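Di-haem cytochrome c peroxidase family protein (Burkholderia thailandensis E264, PDB 6NX0) is a dihaem enzyme that forms an unusually stable bis-Fe(IV) state and probably acts as a peroxidase. Local coordinates at residues 132-137 / 145-150; 156-161 / 192-197; 162-167 / 372-377; 346-351 / 355-360. One frame throughout, in Å; residues are numbered along the deposited sequence.

Contact 1: residues 132-137 / 145-150; sequences FAPTLS and RVPQGS. With HEC (heme c), chain B.
Leu136, Ser137 and Pro147 carry this contact, in which two loops beside heme c settle against each other by one apolar and one polar patch. The branched end of Leu136 lies against the backbone: CD2 rests 3.6 Å from Val146 C and equally near Pro147 N, while CD1 lies beside the carbonyl of Arg145. With CG beside the backbone N (chi1 -63°) and the chain extended beyond it, both methyls reach the backbone of 145-147. Pro147 packs between Pro134 and the heme, its CG 3.9 Å from Pro134 CB and its CB 3.7 Å from HEC CAC, one of the carbons through which the porphyrin is held in the c-type linkage.

At the polar end Ser137 OG donates to Gln148 OE1 at 2.7 Å, meeting a lone pair of that oxygen in the carbonyl plane, with a C=O...donor angle of 141°. The extended Gln148 chain brings its amide to that hydroxyl. A water accepts from both Ser137 N, at 2.9 Å, and Gln148 N, so the two backbones are bridged beside the side-chain bond. The same Ser137 OG accepts from Ala140 N, making it the N-cap of helix 138-142. That short helix spans the connection between the two loops, with Leu136 touching Leu141 and Gln148 touching Ala139, while helix 99-109 precedes the whole unit and strand 173-175 follows it.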
# COMPACT_ATOMS: atom_id res chain seq x y z
N PHE A 132 0.27 -11.60 -2.35
CA PHE A 132 1.55 -10.88 -2.33
C PHE A 132 1.58 -9.86 -1.20
O PHE A 132 2.24 -8.83 -1.29
CB PHE A 132 1.84 -10.27 -3.70
CG PHE A 132 2.08 -11.30 -4.76
CD1 PHE A 132 1.02 -11.86 -5.47
CD2 PHE A 132 3.36 -11.76 -5.00
CE1 PHE A 132 1.24 -12.86 -6.43
CE2 PHE A 132 3.59 -12.73 -5.96
CZ PHE A 132 2.52 -13.30 -6.67
N ALA A 133 0.91 -10.17 -0.10
CA ALA A 133 0.99 -9.48 1.17
C ALA A 133 1.76 -10.35 2.15
O ALA A 133 1.94 -11.55 1.92
CB ALA A 133 -0.41 -9.20 1.71
N PRO A 134 2.23 -9.81 3.27
CA PRO A 134 3.12 -10.61 4.11
C PRO A 134 2.39 -11.69 4.90
O PRO A 134 1.32 -11.48 5.47
CB PRO A 134 3.76 -9.57 5.05
CG PRO A 134 2.85 -8.42 5.03
CD PRO A 134 2.25 -8.38 3.67
N THR A 135 3.02 -12.85 4.93
CA THR A 135 2.76 -13.86 5.95
C THR A 135 3.86 -13.67 6.99
O THR A 135 5.04 -13.89 6.71
CB THR A 135 2.74 -15.26 5.34
OG1 THR A 135 1.63 -15.35 4.44
CG2 THR A 135 2.62 -16.30 6.41
N LEU A 136 3.47 -13.15 8.15
CA LEU A 136 4.42 -12.72 9.17
C LEU A 136 5.08 -13.90 9.87
O LEU A 136 4.46 -14.94 10.11
CB LEU A 136 3.70 -11.85 10.20
CG LEU A 136 3.10 -10.55 9.67
CD1 LEU A 136 2.31 -9.87 10.78
CD2 LEU A 136 4.18 -9.60 9.12
N SER A 137 6.36 -13.72 10.19
CA SER A 137 7.12 -14.71 10.94
C SER A 137 6.58 -14.80 12.36
O SER A 137 5.88 -13.92 12.84
CB SER A 137 8.59 -14.31 10.98
OG SER A 137 8.72 -13.16 11.80
N ARG A 145 4.23 -6.93 14.59
CA ARG A 145 3.14 -7.14 13.63
C ARG A 145 3.39 -6.42 12.31
O ARG A 145 2.47 -6.01 11.61
CB ARG A 145 1.80 -6.71 14.24
CG ARG A 145 1.56 -7.37 15.60
CD ARG A 145 0.16 -7.09 16.14
NE ARG A 145 -0.14 -5.67 16.33
CZ ARG A 145 0.19 -4.96 17.41
NH1 ARG A 145 0.85 -5.52 18.42
NH2 ARG A 145 -0.15 -3.68 17.51
N VAL A 146 4.67 -6.29 11.95
CA VAL A 146 5.10 -5.90 10.62
C VAL A 146 6.20 -6.87 10.22
O VAL A 146 6.73 -7.59 11.08
CB VAL A 146 5.59 -4.44 10.57
CG1 VAL A 146 4.51 -3.50 11.03
CG2 VAL A 146 6.85 -4.25 11.39
N PRO A 147 6.57 -6.94 8.94
CA PRO A 147 7.49 -7.99 8.49
C PRO A 147 8.82 -7.97 9.21
O PRO A 147 9.43 -6.91 9.41
CB PRO A 147 7.66 -7.71 7.00
CG PRO A 147 6.36 -7.05 6.61
CD PRO A 147 5.97 -6.21 7.80
N GLN A 148 9.30 -9.16 9.54
CA GLN A 148 10.69 -9.35 9.95
C GLN A 148 11.61 -9.34 8.73
O GLN A 148 11.30 -9.89 7.67
CB GLN A 148 10.85 -10.67 10.70
CG GLN A 148 12.24 -10.91 11.28
CD GLN A 148 12.37 -12.26 11.95
OE1 GLN A 148 11.37 -12.90 12.32
NE2 GLN A 148 13.60 -12.71 12.11
N GLY A 149 12.77 -8.70 8.90
CA GLY A 149 13.79 -8.69 7.87
C GLY A 149 14.67 -9.92 7.90
O GLY A 149 14.31 -10.97 8.44
N SER A 150 15.83 -9.78 7.27
CA SER A 150 16.70 -10.92 7.00
C SER A 150 17.40 -11.46 8.24
O SER A 150 18.03 -12.53 8.13
CB SER A 150 17.77 -10.52 5.98
OG SER A 150 18.66 -9.61 6.57
FE HEC B . 8.27 -4.86 -0.44
CHA HEC B . 6.32 -2.00 -0.18
CHB HEC B . 8.14 -4.63 -3.82
CHC HEC B . 10.93 -7.02 -0.70
CHD HEC B . 8.55 -5.00 2.99
NA HEC B . 7.32 -3.62 -1.74
C1A HEC B . 6.60 -2.48 -1.44
C2A HEC B . 6.11 -1.91 -2.67
C3A HEC B . 6.53 -2.71 -3.66
C4A HEC B . 7.38 -3.73 -3.11
CMA HEC B . 6.35 -2.47 -5.16
CAA HEC B . 5.28 -0.62 -2.78
CBA HEC B . 3.80 -0.96 -2.84
CGA HEC B . 2.91 0.25 -2.79
O1A HEC B . 1.68 0.05 -3.02
O2A HEC B . 3.39 1.36 -2.39
NB HEC B . 9.36 -5.66 -1.95
C1B HEC B . 9.14 -5.41 -3.30
C2B HEC B . 10.12 -6.15 -4.05
C3B HEC B . 10.96 -6.74 -3.19
C4B HEC B . 10.47 -6.47 -1.86
CMB HEC B . 10.18 -6.17 -5.58
CAB HEC B . 12.16 -7.67 -3.49
CBB HEC B . 13.28 -6.85 -4.18
NC HEC B . 9.48 -5.83 0.88
C1C HEC B . 10.49 -6.73 0.55
C2C HEC B . 10.85 -7.42 1.76
C3C HEC B . 10.18 -6.90 2.80
C4C HEC B . 9.33 -5.87 2.26
CMC HEC B . 11.78 -8.64 1.80
CAC HEC B . 10.00 -7.54 4.19
CBC HEC B . 11.30 -7.50 5.01
ND HEC B . 7.53 -3.75 1.10
C1D HEC B . 7.76 -4.02 2.46
C2D HEC B . 7.14 -2.97 3.23
C3D HEC B . 6.53 -2.02 2.27
C4D HEC B . 6.79 -2.57 0.96
CMD HEC B . 7.24 -2.81 4.74
CAD HEC B . 5.79 -0.71 2.59
CBD HEC B . 6.84 0.28 3.02
CGD HEC B . 6.35 1.72 3.00
O1D HEC B . 5.17 1.94 2.68
O2D HEC B . 7.18 2.59 3.40
O HOH W 1 7.79 -11.65 8.74
O HOH W 2 9.77 -3.27 -0.29

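Contact 2: residues 156-161 / 192-197; sequences SRRNAP and DGRADT. With HEC (heme c), chain B.
Arg158 and Arg194 converge from separate loops on one carboxylate oxygen of a heme c propionate, and Asp192 ties the two together. Arg158 runs extended from CG to NE and delivers NH1 to HEC O2D at 2.8 Å. The same end of the guanidinium grips Asp192 OD2 with two nitrogens, NH1 at 3.0 Å and the longer NH2 at 3.3 Å. Both nitrogens meet OD2 from above the same face of the carboxylate, while OD2 itself lies in the guanidinium plane, the two flat groups standing 85° apart.

Arg194 reaches the propionate from the other loop. Its CG sits between the backbone N and the carbonyl carbon (chi1 70°), and from there a straight chain carries NH2 to HEC O2D at 3.0 Å, in a nearly linear bond of 175°. That NH2 also bridges to Asp192 OD1 at 3.1 Å, on the syn side but tilted out of the carboxylate plane, while Arg194 N approaches OD1 from the opposite face and closes an Asx turn. Asp192 thus helps orient both arginines; its negative charge probably eases the gathering of cations round the anionic propionate. Arg157, bent at chi3, brings NH1 near Arg194 NH1, while its NH2 is paired with Asp208.

Both segments are irregular: 156-161 runs between helix 138-142 and strand 173-175. The loop 192-197 leads from strand 184-186 into helix 198-201, whose N-cap is Thr197.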
# COMPACT_ATOMS: atom_id res chain seq x y z
N SER A 156 10.81 -4.44 9.40
CA SER A 156 10.39 -3.31 8.60
C SER A 156 9.92 -2.16 9.49
O SER A 156 9.44 -2.38 10.60
CB SER A 156 9.25 -3.74 7.65
OG SER A 156 9.72 -4.67 6.69
N ARG A 157 10.01 -0.93 8.97
CA ARG A 157 9.53 0.24 9.70
C ARG A 157 8.02 0.43 9.55
O ARG A 157 7.42 1.16 10.36
CB ARG A 157 10.25 1.50 9.22
CG ARG A 157 11.74 1.52 9.62
CD ARG A 157 12.52 2.71 9.03
NE ARG A 157 12.20 3.00 7.63
CZ ARG A 157 12.85 2.51 6.57
NH1 ARG A 157 12.47 2.87 5.34
NH2 ARG A 157 13.85 1.66 6.71
N ARG A 158 7.42 -0.23 8.56
CA ARG A 158 6.00 -0.17 8.27
C ARG A 158 5.52 -1.57 7.93
O ARG A 158 6.32 -2.47 7.67
CB ARG A 158 5.68 0.78 7.11
CG ARG A 158 5.98 2.24 7.40
CD ARG A 158 5.52 3.19 6.27
NE ARG A 158 5.79 4.58 6.60
CZ ARG A 158 6.35 5.45 5.78
NH1 ARG A 158 6.66 5.09 4.52
NH2 ARG A 158 6.59 6.69 6.21
N ASN A 159 4.20 -1.72 7.88
CA ASN A 159 3.60 -2.94 7.36
C ASN A 159 3.74 -2.98 5.85
O ASN A 159 3.85 -1.94 5.19
CB ASN A 159 2.12 -2.99 7.75
CG ASN A 159 1.51 -4.37 7.59
OD1 ASN A 159 2.20 -5.39 7.56
ND2 ASN A 159 0.18 -4.41 7.51
N ALA A 160 3.76 -4.19 5.30
CA ALA A 160 3.84 -4.32 3.85
C ALA A 160 2.47 -4.56 3.25
O ALA A 160 1.67 -5.34 3.81
CB ALA A 160 4.74 -5.48 3.44
N PRO A 161 2.20 -3.93 2.11
CA PRO A 161 0.93 -4.15 1.41
C PRO A 161 0.98 -5.34 0.47
O PRO A 161 2.04 -5.84 0.09
CB PRO A 161 0.77 -2.86 0.61
CG PRO A 161 2.18 -2.56 0.19
CD PRO A 161 3.01 -2.90 1.43
N ASP A 192 4.51 6.76 1.85
CA ASP A 192 4.90 8.17 1.81
C ASP A 192 5.29 8.61 0.40
O ASP A 192 5.84 9.71 0.22
CB ASP A 192 6.04 8.42 2.80
CG ASP A 192 7.27 7.57 2.52
OD1 ASP A 192 7.38 7.01 1.42
OD2 ASP A 192 8.14 7.45 3.42
N GLY A 193 5.01 7.79 -0.61
CA GLY A 193 5.22 8.16 -2.00
C GLY A 193 6.66 8.44 -2.40
O GLY A 193 6.89 9.05 -3.45
N ARG A 194 7.63 7.94 -1.65
CA ARG A 194 9.02 8.33 -1.88
C ARG A 194 9.67 7.69 -3.11
O ARG A 194 10.77 8.14 -3.49
CB ARG A 194 9.87 8.03 -0.65
CG ARG A 194 10.11 6.59 -0.35
CD ARG A 194 10.90 6.45 0.97
NE ARG A 194 11.20 5.06 1.30
CZ ARG A 194 10.34 4.23 1.89
NH1 ARG A 194 10.73 2.99 2.15
NH2 ARG A 194 9.11 4.62 2.21
N ALA A 195 9.06 6.70 -3.77
CA ALA A 195 9.56 6.16 -5.04
C ALA A 195 8.57 6.51 -6.14
O ALA A 195 7.37 6.35 -5.98
CB ALA A 195 9.76 4.64 -4.97
N ASP A 196 9.07 6.98 -7.28
CA ASP A 196 8.18 7.42 -8.33
C ASP A 196 7.69 6.26 -9.19
O ASP A 196 6.60 6.33 -9.74
CB ASP A 196 8.90 8.45 -9.21
CG ASP A 196 7.97 9.28 -10.06
OD1 ASP A 196 6.94 9.75 -9.53
OD2 ASP A 196 8.29 9.47 -11.27
N THR A 197 8.48 5.18 -9.25
CA THR A 197 8.21 4.04 -10.13
C THR A 197 8.57 2.75 -9.41
O THR A 197 9.29 2.74 -8.42
CB THR A 197 9.03 4.11 -11.42
OG1 THR A 197 10.41 3.96 -11.09
CG2 THR A 197 8.80 5.43 -12.16
FE HEC B . 8.27 -4.86 -0.44
CHA HEC B . 6.32 -2.00 -0.18
CHB HEC B . 8.14 -4.63 -3.82
CHC HEC B . 10.93 -7.02 -0.70
CHD HEC B . 8.55 -5.00 2.99
NA HEC B . 7.32 -3.62 -1.74
C1A HEC B . 6.60 -2.48 -1.44
C2A HEC B . 6.11 -1.91 -2.67
C3A HEC B . 6.53 -2.71 -3.66
C4A HEC B . 7.38 -3.73 -3.11
CMA HEC B . 6.35 -2.47 -5.16
CAA HEC B . 5.28 -0.62 -2.78
CBA HEC B . 3.80 -0.96 -2.84
CGA HEC B . 2.91 0.25 -2.79
O1A HEC B . 1.68 0.05 -3.02
O2A HEC B . 3.39 1.36 -2.39
NB HEC B . 9.36 -5.66 -1.95
C1B HEC B . 9.14 -5.41 -3.30
C2B HEC B . 10.12 -6.15 -4.05
C3B HEC B . 10.96 -6.74 -3.19
C4B HEC B . 10.47 -6.47 -1.86
CMB HEC B . 10.18 -6.17 -5.58
CAB HEC B . 12.16 -7.67 -3.49
CBB HEC B . 13.28 -6.85 -4.18
NC HEC B . 9.48 -5.83 0.88
C1C HEC B . 10.49 -6.73 0.55
C2C HEC B . 10.85 -7.42 1.76
C3C HEC B . 10.18 -6.90 2.80
C4C HEC B . 9.33 -5.87 2.26
CMC HEC B . 11.78 -8.64 1.80
CAC HEC B . 10.00 -7.54 4.19
CBC HEC B . 11.30 -7.50 5.01
ND HEC B . 7.53 -3.75 1.10
C1D HEC B . 7.76 -4.02 2.46
C2D HEC B . 7.14 -2.97 3.23
C3D HEC B . 6.53 -2.02 2.27
C4D HEC B . 6.79 -2.57 0.96
CMD HEC B . 7.24 -2.81 4.74
CAD HEC B . 5.79 -0.71 2.59
CBD HEC B . 6.84 0.28 3.02
CGD HEC B . 6.35 1.72 3.00
O1D HEC B . 5.17 1.94 2.68
O2D HEC B . 7.18 2.59 3.40
O HOH W 2 9.77 -3.27 -0.29

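Contact 3: residues 162-167 / 372-377; sequences SLLYVR and LRNVAI. With HEC (heme c), chain B.
A buried contact between two turns, one from each of the two cytochrome c family regions, joins Tyr165 to Arg373 near the centre of the molecule. Each segment forms a type II beta turn, Leu163 to Val166 and Leu372 to Val375, and each leans on a different heme c: Leu163 CD2 lies 3.5 Å from HEC C3A, while Leu372 and Val375 touch the second heme.

The aliphatic part of Arg373 makes the closest packing on the ring. Its CD sits over the centre of the Tyr165 ring, 3.7 Å from the centroid and 12° off the normal, a CH-pi contact over the face. An extended chain from CG to NE lifts the guanidinium farther above the ring, with CZ 5.1 Å from the centroid of Tyr165, where any cation-pi attraction is at most weak. Asn374 approaches differently: its ND2 lies at the ring edge, 4.0 Å from Tyr165 CE2, and 3.9 Å from Leu164 CD1.

A water bridges the turns, donating to Ser162 OG at 2.8 Å and to Arg373 O, and accepting from Asn374 ND2 at 2.9 Å. Ser162 OG also accepts from Leu164 N, an ST turn. The polar ends have partners elsewhere: Tyr165 OH bonds to Asp459, Arg373 pairs with Asp273, and Asn374 OD1 takes Asp459 N. No direct hydrogen bond crosses the turns, therefore; direct attraction is probably mainly van der Waals and CH-pi, with the charge of Arg373 answered outside the contact.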
# COMPACT_ATOMS: atom_id res chain seq x y z
N SER A 162 -0.21 -5.77 0.07
CA SER A 162 -0.35 -6.59 -1.12
C SER A 162 0.20 -5.87 -2.35
O SER A 162 -0.01 -4.67 -2.54
CB SER A 162 -1.84 -6.90 -1.32
OG SER A 162 -2.12 -7.44 -2.61
N LEU A 163 0.90 -6.61 -3.20
CA LEU A 163 1.35 -6.07 -4.48
C LEU A 163 0.41 -6.35 -5.64
O LEU A 163 0.65 -5.83 -6.73
CB LEU A 163 2.74 -6.58 -4.83
CG LEU A 163 3.81 -6.36 -3.77
CD1 LEU A 163 5.19 -6.82 -4.28
CD2 LEU A 163 3.88 -4.92 -3.36
N LEU A 164 -0.66 -7.11 -5.46
CA LEU A 164 -1.64 -7.16 -6.54
C LEU A 164 -2.19 -5.76 -6.75
O LEU A 164 -2.37 -4.99 -5.79
CB LEU A 164 -2.76 -8.16 -6.23
CG LEU A 164 -2.33 -9.63 -6.15
CD1 LEU A 164 -3.56 -10.46 -5.86
CD2 LEU A 164 -1.63 -10.12 -7.41
N TYR A 165 -2.45 -5.41 -8.01
CA TYR A 165 -3.00 -4.12 -8.45
C TYR A 165 -2.00 -2.97 -8.30
O TYR A 165 -2.36 -1.81 -8.54
CB TYR A 165 -4.32 -3.80 -7.72
CG TYR A 165 -5.26 -4.97 -7.83
CD1 TYR A 165 -5.92 -5.26 -9.01
CD2 TYR A 165 -5.41 -5.84 -6.77
CE1 TYR A 165 -6.74 -6.37 -9.13
CE2 TYR A 165 -6.24 -6.97 -6.87
CZ TYR A 165 -6.88 -7.22 -8.06
OH TYR A 165 -7.70 -8.33 -8.22
N VAL A 166 -0.75 -3.25 -7.91
CA VAL A 166 0.22 -2.18 -7.73
C VAL A 166 0.54 -1.48 -9.05
O VAL A 166 1.00 -0.34 -9.04
CB VAL A 166 1.50 -2.74 -7.06
CG1 VAL A 166 2.36 -3.55 -8.04
CG2 VAL A 166 2.34 -1.61 -6.41
N ARG A 167 0.30 -2.13 -10.19
CA ARG A 167 0.57 -1.51 -11.48
C ARG A 167 -0.29 -0.28 -11.73
O ARG A 167 0.03 0.52 -12.62
CB ARG A 167 0.38 -2.53 -12.61
CG ARG A 167 -1.06 -2.93 -12.89
CD ARG A 167 -1.10 -3.96 -14.02
NE ARG A 167 -2.46 -4.24 -14.47
CZ ARG A 167 -2.76 -5.05 -15.48
NH1 ARG A 167 -1.79 -5.66 -16.13
NH2 ARG A 167 -4.03 -5.26 -15.84
N LEU A 372 -8.18 -1.55 -1.03
CA LEU A 372 -8.74 -2.51 -0.08
C LEU A 372 -8.96 -3.90 -0.66
O LEU A 372 -9.49 -4.77 0.03
CB LEU A 372 -10.07 -1.96 0.49
CG LEU A 372 -9.93 -0.61 1.21
CD1 LEU A 372 -11.26 -0.17 1.80
CD2 LEU A 372 -8.88 -0.70 2.30
N ARG A 373 -8.58 -4.14 -1.92
CA ARG A 373 -8.70 -5.50 -2.44
C ARG A 373 -7.80 -6.43 -1.64
O ARG A 373 -6.66 -6.10 -1.32
CB ARG A 373 -8.35 -5.55 -3.92
CG ARG A 373 -9.43 -4.85 -4.76
CD ARG A 373 -9.04 -4.65 -6.19
NE ARG A 373 -10.17 -4.25 -7.04
CZ ARG A 373 -11.02 -5.10 -7.59
NH1 ARG A 373 -10.92 -6.41 -7.34
NH2 ARG A 373 -12.01 -4.66 -8.35
N ASN A 374 -8.35 -7.59 -1.30
CA ASN A 374 -7.72 -8.63 -0.48
C ASN A 374 -7.41 -8.18 0.94
O ASN A 374 -6.65 -8.86 1.64
CB ASN A 374 -6.47 -9.19 -1.16
CG ASN A 374 -6.83 -9.86 -2.45
OD1 ASN A 374 -7.50 -10.91 -2.43
ND2 ASN A 374 -6.43 -9.27 -3.56
N VAL A 375 -8.05 -7.11 1.41
CA VAL A 375 -7.77 -6.64 2.77
C VAL A 375 -8.09 -7.70 3.81
O VAL A 375 -7.41 -7.81 4.84
CB VAL A 375 -8.51 -5.31 3.04
CG1 VAL A 375 -10.02 -5.51 3.09
CG2 VAL A 375 -7.97 -4.62 4.32
N ALA A 376 -9.10 -8.54 3.55
CA ALA A 376 -9.59 -9.44 4.60
C ALA A 376 -8.68 -10.64 4.86
O ALA A 376 -8.97 -11.42 5.78
CB ALA A 376 -10.99 -9.92 4.22
N ILE A 377 -7.59 -10.81 4.11
CA ILE A 377 -6.64 -11.90 4.35
C ILE A 377 -5.36 -11.41 5.01
O ILE A 377 -4.46 -12.22 5.28
CB ILE A 377 -6.30 -12.67 3.06
CG1 ILE A 377 -5.46 -11.84 2.08
CG2 ILE A 377 -7.57 -13.19 2.39
CD1 ILE A 377 -5.05 -12.58 0.83
FE HEC B . 8.27 -4.86 -0.44
CHA HEC B . 6.32 -2.00 -0.18
CHB HEC B . 8.14 -4.63 -3.82
CHC HEC B . 10.93 -7.02 -0.70
CHD HEC B . 8.55 -5.00 2.99
NA HEC B . 7.32 -3.62 -1.74
C1A HEC B . 6.60 -2.48 -1.44
C2A HEC B . 6.11 -1.91 -2.67
C3A HEC B . 6.53 -2.71 -3.66
C4A HEC B . 7.38 -3.73 -3.11
CMA HEC B . 6.35 -2.47 -5.16
CAA HEC B . 5.28 -0.62 -2.78
CBA HEC B . 3.80 -0.96 -2.84
CGA HEC B . 2.91 0.25 -2.79
O1A HEC B . 1.68 0.05 -3.02
O2A HEC B . 3.39 1.36 -2.39
NB HEC B . 9.36 -5.66 -1.95
C1B HEC B . 9.14 -5.41 -3.30
C2B HEC B . 10.12 -6.15 -4.05
C3B HEC B . 10.96 -6.74 -3.19
C4B HEC B . 10.47 -6.47 -1.86
CMB HEC B . 10.18 -6.17 -5.58
CAB HEC B . 12.16 -7.67 -3.49
CBB HEC B . 13.28 -6.85 -4.18
NC HEC B . 9.48 -5.83 0.88
C1C HEC B . 10.49 -6.73 0.55
C2C HEC B . 10.85 -7.42 1.76
C3C HEC B . 10.18 -6.90 2.80
C4C HEC B . 9.33 -5.87 2.26
CMC HEC B . 11.78 -8.64 1.80
CAC HEC B . 10.00 -7.54 4.19
CBC HEC B . 11.30 -7.50 5.01
ND HEC B . 7.53 -3.75 1.10
C1D HEC B . 7.76 -4.02 2.46
C2D HEC B . 7.14 -2.97 3.23
C3D HEC B . 6.53 -2.02 2.27
C4D HEC B . 6.79 -2.57 0.96
CMD HEC B . 7.24 -2.81 4.74
CAD HEC B . 5.79 -0.71 2.59
CBD HEC B . 6.84 0.28 3.02
CGD HEC B . 6.35 1.72 3.00
O1D HEC B . 5.17 1.94 2.68
O2D HEC B . 7.18 2.59 3.40
O HOH W 3 -4.71 -6.89 -3.48
O HOH W 2 9.77 -3.27 -0.29

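Contact 4: residues 346-351 / 355-360; sequences NGLCDT and LRWPEP
Leu355 meets Thr351 at the end of helix 348-354. Its backbone N donates to Thr351 O at 3.0 Å, a C=O...donor angle of 161° placing the donor nearly in line with the carbonyl. The two side chains run side by side, Leu355 CD1 3.7 Å from Thr351 CG2. The Thr351 methyl lies opposite its own backbone N across the CA–CB bond, whereas OG1 stands beside that N and bonds to Asp192 O.

Arg356 follows with positive phi as the C-prime residue of a Schellman motif: Trp357 N bonds to Ala352 O and Arg356 N to Ala353 O, ending the helix and turning the chain back along it. Trp357, next in line, lays its indole against Leu348. The six-membered part makes the contact, CZ3 lying 4.0 Å from Leu348 CD1, with the two side chains crossing at about a right angle. In Leu348, CG is anti to the backbone N (chi1 177°), which sends both methyls to that ring. Indole NE1 bonds to Thr81 OG1, and Phe174 packs edge-to-face with the ring, while Pro185 of strand 184-186 touches both Leu348 and Trp357.

After the bend at Pro358 and Glu359, Pro360 returns to the helix. Its carbonyl O comes 3.1 Å from Cys349 CB, and Pro360 CB lies 4.0 Å from Cys349 O. Cys349 SG forms a disulfide with Cys364, farther along the chain.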
# COMPACT_ATOMS: atom_id res chain seq x y z
N ASN A 346 6.04 10.25 10.34
CA ASN A 346 5.22 11.36 9.90
C ASN A 346 4.79 11.26 8.45
O ASN A 346 4.13 12.17 7.96
CB ASN A 346 5.96 12.67 10.14
CG ASN A 346 6.09 13.00 11.62
OD1 ASN A 346 5.16 12.79 12.39
ND2 ASN A 346 7.25 13.52 12.01
N GLY A 347 5.13 10.19 7.76
CA GLY A 347 4.58 9.97 6.42
C GLY A 347 5.07 10.96 5.37
O GLY A 347 6.28 11.19 5.18
N LEU A 348 4.11 11.52 4.64
CA LEU A 348 4.39 12.17 3.38
C LEU A 348 5.32 13.37 3.53
O LEU A 348 6.02 13.72 2.58
CB LEU A 348 3.07 12.60 2.73
CG LEU A 348 3.13 13.36 1.43
CD1 LEU A 348 3.78 12.55 0.33
CD2 LEU A 348 1.73 13.81 1.03
N CYS A 349 5.33 14.06 4.67
CA CYS A 349 6.14 15.28 4.72
C CYS A 349 7.62 15.00 4.53
O CYS A 349 8.35 15.89 4.09
CB CYS A 349 5.91 16.04 6.03
SG CYS A 349 6.23 15.15 7.55
N ASP A 350 8.10 13.80 4.86
CA ASP A 350 9.52 13.53 4.62
C ASP A 350 9.81 13.49 3.13
O ASP A 350 10.81 14.04 2.67
CB ASP A 350 9.95 12.23 5.30
CG ASP A 350 9.87 12.30 6.83
OD1 ASP A 350 9.82 13.41 7.42
OD2 ASP A 350 9.86 11.22 7.46
N THR A 351 8.91 12.89 2.36
CA THR A 351 9.01 12.92 0.91
C THR A 351 8.87 14.33 0.37
O THR A 351 9.61 14.73 -0.53
CB THR A 351 7.93 12.01 0.31
OG1 THR A 351 8.16 10.69 0.79
CG2 THR A 351 7.99 12.02 -1.20
N LEU A 355 11.56 16.40 -2.07
CA LEU A 355 11.19 16.85 -3.40
C LEU A 355 11.04 18.37 -3.47
O LEU A 355 10.61 18.91 -4.49
CB LEU A 355 9.88 16.17 -3.85
CG LEU A 355 9.91 14.64 -3.87
CD1 LEU A 355 8.55 14.09 -4.26
CD2 LEU A 355 10.97 14.11 -4.81
N ARG A 356 11.37 19.07 -2.38
CA ARG A 356 11.25 20.52 -2.27
C ARG A 356 9.84 21.02 -2.59
O ARG A 356 9.66 22.12 -3.11
CB ARG A 356 12.30 21.20 -3.16
CG ARG A 356 13.71 20.99 -2.64
CD ARG A 356 14.78 21.74 -3.45
NE ARG A 356 14.63 23.20 -3.47
CZ ARG A 356 15.20 24.04 -2.60
NH1 ARG A 356 15.94 23.59 -1.60
NH2 ARG A 356 15.00 25.35 -2.72
N TRP A 357 8.82 20.24 -2.24
CA TRP A 357 7.47 20.75 -2.32
C TRP A 357 7.31 21.91 -1.34
O TRP A 357 7.89 21.88 -0.25
CB TRP A 357 6.46 19.67 -1.94
CG TRP A 357 6.35 18.53 -2.89
CD1 TRP A 357 7.00 18.37 -4.08
CD2 TRP A 357 5.50 17.40 -2.73
NE1 TRP A 357 6.61 17.19 -4.67
CE2 TRP A 357 5.68 16.58 -3.86
CE3 TRP A 357 4.59 17.01 -1.74
CZ2 TRP A 357 5.00 15.38 -4.01
CZ3 TRP A 357 3.92 15.81 -1.91
CH2 TRP A 357 4.13 15.03 -3.04
N PRO A 358 6.48 22.90 -1.66
CA PRO A 358 6.33 24.04 -0.75
C PRO A 358 5.70 23.65 0.59
O PRO A 358 4.78 22.85 0.65
CB PRO A 358 5.42 25.00 -1.54
CG PRO A 358 4.72 24.15 -2.53
CD PRO A 358 5.67 23.04 -2.88
N GLU A 359 6.24 24.22 1.66
CA GLU A 359 5.71 24.03 3.00
C GLU A 359 5.48 22.55 3.31
O GLU A 359 4.35 22.13 3.61
CB GLU A 359 4.42 24.83 3.17
CG GLU A 359 4.71 26.31 3.18
CD GLU A 359 5.64 26.67 4.31
OE1 GLU A 359 5.68 25.91 5.30
OE2 GLU A 359 6.35 27.67 4.18
N PRO A 360 6.54 21.75 3.31
CA PRO A 360 6.36 20.30 3.35
C PRO A 360 5.71 19.79 4.62
O PRO A 360 5.10 18.71 4.59
CB PRO A 360 7.79 19.77 3.18
CG PRO A 360 8.70 20.94 3.53
CD PRO A 360 7.95 22.15 3.14

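In the fold
From the N terminus, contact 1 closes a short loop round helix 138-142. Contact 2 follows in series, its first segment touching contact 1 through the Pro147 O to Ser156 N bond, and closes a longer loop that contains strands 173-175 and 184-186. Contact 3 opens directly after 156-161 and crosses contact 2, because 162-167 starts inside the loop of contact 2 and 372-377 lies beyond it; its wide loop joins the two cytochrome c regions. Contact 1 adjoins it through Phe132 and Leu163. Contact 4 lies within that wide loop and closes a small one at the end of helix 348-354. It also touches contact 2, through Thr351. Contacts 1, 2 and 3 all touch the same heme c.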